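PDB 4W78: hydratase ChsH2 from Mycobacterium tuberculosis SUMu008, which probably hydrates enoyl-CoA intermediates of cholesterol breakdown as a MaoC-like enoyl-CoA hydratase, in complex with its partner ChsH1. Local coordinates for residues R61-W66 with V122-R127. Numbering follows the deposited sequence.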
ATOM      1  N   ARG F  61     -17.818  -8.397  -2.237  1.00 11.16           N
ATOM      2  CA  ARG F  61     -18.377  -7.450  -1.265  1.00 11.84           C
ATOM      3  C   ARG F  61     -19.840  -7.152  -1.559  1.00 11.92           C
ATOM      4  O   ARG F  61     -20.685  -7.152  -0.655  1.00 14.85           O
ATOM      5  CB  ARG F  61     -17.600  -6.139  -1.315  1.00 12.63           C
ATOM      6  CG  ARG F  61     -18.270  -5.055  -0.502  1.00 13.58           C
ATOM      7  CD  ARG F  61     -17.662  -3.703  -0.776  1.00 16.08           C
ATOM      8  NE  ARG F  61     -18.570  -2.667  -0.301  1.00 17.69           N
ATOM      9  CZ  ARG F  61     -18.358  -1.368  -0.450  1.00 19.38           C
ATOM     10  NH1 ARG F  61     -17.251  -0.941  -1.055  1.00 19.55           N
ATOM     11  NH2 ARG F  61     -19.249  -0.500   0.008  1.00 21.04           N
ATOM     12  N   TYR F  62     -20.133  -6.895  -2.827  1.00 12.74           N
ATOM     13  CA  TYR F  62     -21.496  -6.551  -3.224  1.00 14.30           C
ATOM     14  C   TYR F  62     -22.494  -7.655  -2.826  1.00 16.15           C
ATOM     15  O   TYR F  62     -23.569  -7.383  -2.263  1.00 16.65           O
ATOM     16  CB  TYR F  62     -21.520  -6.288  -4.733  1.00 14.21           C
ATOM     17  CG  TYR F  62     -22.889  -5.929  -5.227  1.00 14.31           C
ATOM     18  CD1 TYR F  62     -23.506  -4.765  -4.799  1.00 15.43           C
ATOM     19  CD2 TYR F  62     -23.581  -6.764  -6.092  1.00 15.21           C
ATOM     20  CE1 TYR F  62     -24.783  -4.434  -5.231  1.00 18.04           C
ATOM     21  CE2 TYR F  62     -24.865  -6.438  -6.531  1.00 17.92           C
ATOM     22  CZ  TYR F  62     -25.452  -5.269  -6.098  1.00 17.21           C
ATOM     23  OH  TYR F  62     -26.722  -4.927  -6.520  1.00 18.93           O
ATOM     24  N   VAL F  63     -22.128  -8.905  -3.097  1.00 13.55           N
ATOM     25  CA  VAL F  63     -22.990 -10.037  -2.769  1.00 12.85           C
ATOM     26  C   VAL F  63     -23.121 -10.250  -1.259  1.00 13.13           C
ATOM     27  O   VAL F  63     -24.224 -10.485  -0.759  1.00 14.91           O
ATOM     28  CB  VAL F  63     -22.514 -11.337  -3.472  1.00 15.23           C
ATOM     29  CG1 VAL F  63     -23.311 -12.547  -2.981  1.00 20.94           C
ATOM     30  CG2 VAL F  63     -22.686 -11.194  -4.950  1.00 15.89           C
ATOM     31  N   THR F  64     -22.007 -10.164  -0.528  1.00 14.49           N
ATOM     32  CA  THR F  64     -22.059 -10.401   0.918  1.00 16.29           C
ATOM     33  C   THR F  64     -22.666  -9.236   1.699  1.00 17.78           C
ATOM     34  O   THR F  64     -23.194  -9.443   2.785  1.00 19.38           O
ATOM     35  CB  THR F  64     -20.705 -10.802   1.520  1.00 19.48           C
ATOM     36  OG1 THR F  64     -19.751  -9.750   1.304  1.00 16.23           O
ATOM     37  CG2 THR F  64     -20.207 -12.087   0.873  1.00 19.42           C
ATOM     38  N   ASP F  65     -22.607  -8.027   1.142  1.00 16.97           N
ATOM     39  CA  ASP F  65     -23.338  -6.890   1.714  1.00 19.15           C
ATOM     40  C   ASP F  65     -24.820  -7.242   1.842  1.00 21.88           C
ATOM     41  O   ASP F  65     -25.478  -6.880   2.819  1.00 23.28           O
ATOM     42  CB  ASP F  65     -23.205  -5.641   0.827  1.00 21.12           C
ATOM     43  CG  ASP F  65     -21.889  -4.887   1.025  1.00 23.56           C
ATOM     44  OD1 ASP F  65     -21.083  -5.261   1.899  1.00 21.61           O
ATOM     45  OD2 ASP F  65     -21.685  -3.885   0.298  1.00 24.07           O
ATOM     46  N   TRP F  66     -25.335  -7.938   0.838  1.00 19.10           N
ATOM     47  CA  TRP F  66     -26.733  -8.354   0.785  1.00 18.10           C
ATOM     48  C   TRP F  66     -26.973  -9.649   1.558  1.00 19.79           C
ATOM     49  O   TRP F  66     -27.931  -9.760   2.334  1.00 22.47           O
ATOM     50  CB  TRP F  66     -27.139  -8.519  -0.686  1.00 19.17           C
ATOM     51  CG  TRP F  66     -28.427  -9.246  -0.924  1.00 20.02           C
ATOM     52  CD1 TRP F  66     -29.700  -8.755  -0.799  1.00 22.93           C
ATOM     53  CD2 TRP F  66     -28.561 -10.596  -1.368  1.00 20.75           C
ATOM     54  NE1 TRP F  66     -30.613  -9.726  -1.127  1.00 26.41           N
ATOM     55  CE2 TRP F  66     -29.937 -10.862  -1.490  1.00 24.35           C
ATOM     56  CE3 TRP F  66     -27.644 -11.603  -1.693  1.00 20.06           C
ATOM     57  CZ2 TRP F  66     -30.423 -12.106  -1.896  1.00 27.16           C
ATOM     58  CZ3 TRP F  66     -28.129 -12.834  -2.097  1.00 23.88           C
ATOM     59  CH2 TRP F  66     -29.499 -13.071  -2.201  1.00 25.35           C
ATOM     60  N   VAL F 122     -21.957 -15.408  -9.346  1.00 15.80           N
ATOM     61  CA  VAL F 122     -21.445 -15.771  -8.036  1.00 15.74           C
ATOM     62  C   VAL F 122     -22.280 -16.917  -7.475  1.00 17.39           C
ATOM     63  O   VAL F 122     -23.510 -16.856  -7.490  1.00 19.85           O
ATOM     64  CB  VAL F 122     -21.539 -14.586  -7.064  1.00 16.03           C
ATOM     65  CG1 VAL F 122     -20.965 -14.943  -5.692  1.00 15.69           C
ATOM     66  CG2 VAL F 122     -20.830 -13.362  -7.653  1.00 17.01           C
ATOM     67  N   GLU F 123     -21.612 -17.961  -7.001  1.00 17.33           N
ATOM     68  CA  GLU F 123     -22.300 -19.074  -6.350  1.00 19.62           C
ATOM     69  C   GLU F 123     -21.966 -19.028  -4.871  1.00 18.74           C
ATOM     70  O   GLU F 123     -20.822 -18.837  -4.491  1.00 16.97           O
ATOM     71  CB  GLU F 123     -21.869 -20.406  -6.951  1.00 21.39           C
ATOM     72  CG  GLU F 123     -22.314 -20.590  -8.390  1.00 31.05           C
ATOM     73  CD  GLU F 123     -21.901 -21.938  -8.942  1.00 37.95           C
ATOM     74  OE1 GLU F 123     -20.986 -22.552  -8.349  1.00 42.93           O
ATOM     75  OE2 GLU F 123     -22.486 -22.383  -9.953  1.00 41.98           O
ATOM     76  N   LEU F 124     -22.974 -19.189  -4.024  1.00 20.51           N
ATOM     77  CA  LEU F 124     -22.749 -19.087  -2.601  1.00 20.15           C
ATOM     78  C   LEU F 124     -23.786 -19.925  -1.896  1.00 23.30           C
ATOM     79  O   LEU F 124     -24.799 -20.285  -2.486  1.00 25.80           O
ATOM     80  CB  LEU F 124     -22.890 -17.636  -2.127  1.00 19.08           C
ATOM     81  CG  LEU F 124     -24.277 -16.991  -2.180  1.00 23.43           C
ATOM     82  CD1 LEU F 124     -24.394 -15.903  -1.120  1.00 27.52           C
ATOM     83  CD2 LEU F 124     -24.576 -16.413  -3.556  1.00 26.17           C
ATOM     84  N   SER F 125     -23.514 -20.238  -0.638  1.00 23.62           N
ATOM     85  CA  SER F 125     -24.525 -20.832   0.221  1.00 26.93           C
ATOM     86  C   SER F 125     -24.881 -19.783   1.257  1.00 27.12           C
ATOM     87  O   SER F 125     -24.028 -19.008   1.691  1.00 24.76           O
ATOM     88  CB  SER F 125     -23.982 -22.082   0.894  1.00 30.18           C
ATOM     89  OG  SER F 125     -23.026 -21.725   1.869  1.00 32.54           O
ATOM     90  N   MET F 126     -26.149 -19.738   1.642  1.00 30.59           N
ATOM     91  CA  MET F 126     -26.582 -18.756   2.612  1.00 34.84           C
ATOM     92  C   MET F 126     -27.331 -19.486   3.709  1.00 36.56           C
ATOM     93  O   MET F 126     -27.942 -20.525   3.468  1.00 39.49           O
ATOM     94  CB  MET F 126     -27.478 -17.703   1.957  1.00 40.53           C
ATOM     95  CG  MET F 126     -27.472 -16.357   2.670  1.00 42.65           C
ATOM     96  SD  MET F 126     -28.601 -15.160   1.927  1.00 62.03           S
ATOM     97  CE  MET F 126     -28.276 -15.422   0.200  1.00 37.39           C
ATOM     98  N   ARG F 127     -27.269 -18.944   4.916  1.00 39.10           N
ATOM     99  CA  ARG F 127     -27.876 -19.580   6.072  1.00 43.06           C
ATOM    100  C   ARG F 127     -29.125 -18.815   6.474  1.00 48.50           C
ATOM    101  O   ARG F 127     -29.281 -17.649   6.117  1.00 48.49           O
ATOM    102  CB  ARG F 127     -26.875 -19.590   7.222  1.00 42.02           C
ATOM    103  CG  ARG F 127     -27.147 -20.593   8.309  1.00 46.93           C
ATOM    104  CD  ARG F 127     -26.143 -20.381   9.426  1.00 47.11           C
ATOM    105  NE  ARG F 127     -26.246 -19.035   9.985  1.00 47.39           N
ATOM    106  CZ  ARG F 127     -25.323 -18.471  10.756  1.00 43.18           C
ATOM    107  NH1 ARG F 127     -24.212 -19.129  11.051  1.00 39.18           N
ATOM    108  NH2 ARG F 127     -25.501 -17.243  11.220  1.00 43.11           N
TER
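Val-63 is the knob on the helix side, and its two methyls part to meet two different residues of the strand. CG2, anti to its own carbonyl carbon, abuts Val-122 tip to tip, the closest approach being CG2 of Val-63 to CG2 of Val-122 at 3.9 Å. The other methyl, CG1 of Val-63, faces the fork of Leu-124 head on, 4.0 Å from its CD1 and 4.1 Å from its CD2. No hydrogen bond joins the two segments, and their closest CA atoms, those of Val-63 and Val-122, are 7.9 Å apart, so side chains alone bridge the gap. This is the hot-dog arrangement expected of MaoC-like hydratases: helix 52-67 lies against the antiparallel sheet, here on strand 116-125. Val-108 of strand 103-111 also touches Val-63, and Ile-73 of strand 72-80 packs on Leu-124. About one helical turn on from Val-63, Trp-66 meets Met-126, which lies just past the strand; the two side chains cross at about a right angle. The bend at chi3 (-43°) turns the thioether methyl to the six-membered ring, where CE of Met-126 comes 3.5 Å from CZ3 of Trp-66 in an oblique approach. SD of Met-126 lies above the face of the six-membered ring of Trp-66 but at a distance, 5.0 Å from the centroid and 24° off the normal, a Met-aromatic contact. The Trp-66 side chain also touches Leu-8 and Pro-9 of strand 7-14.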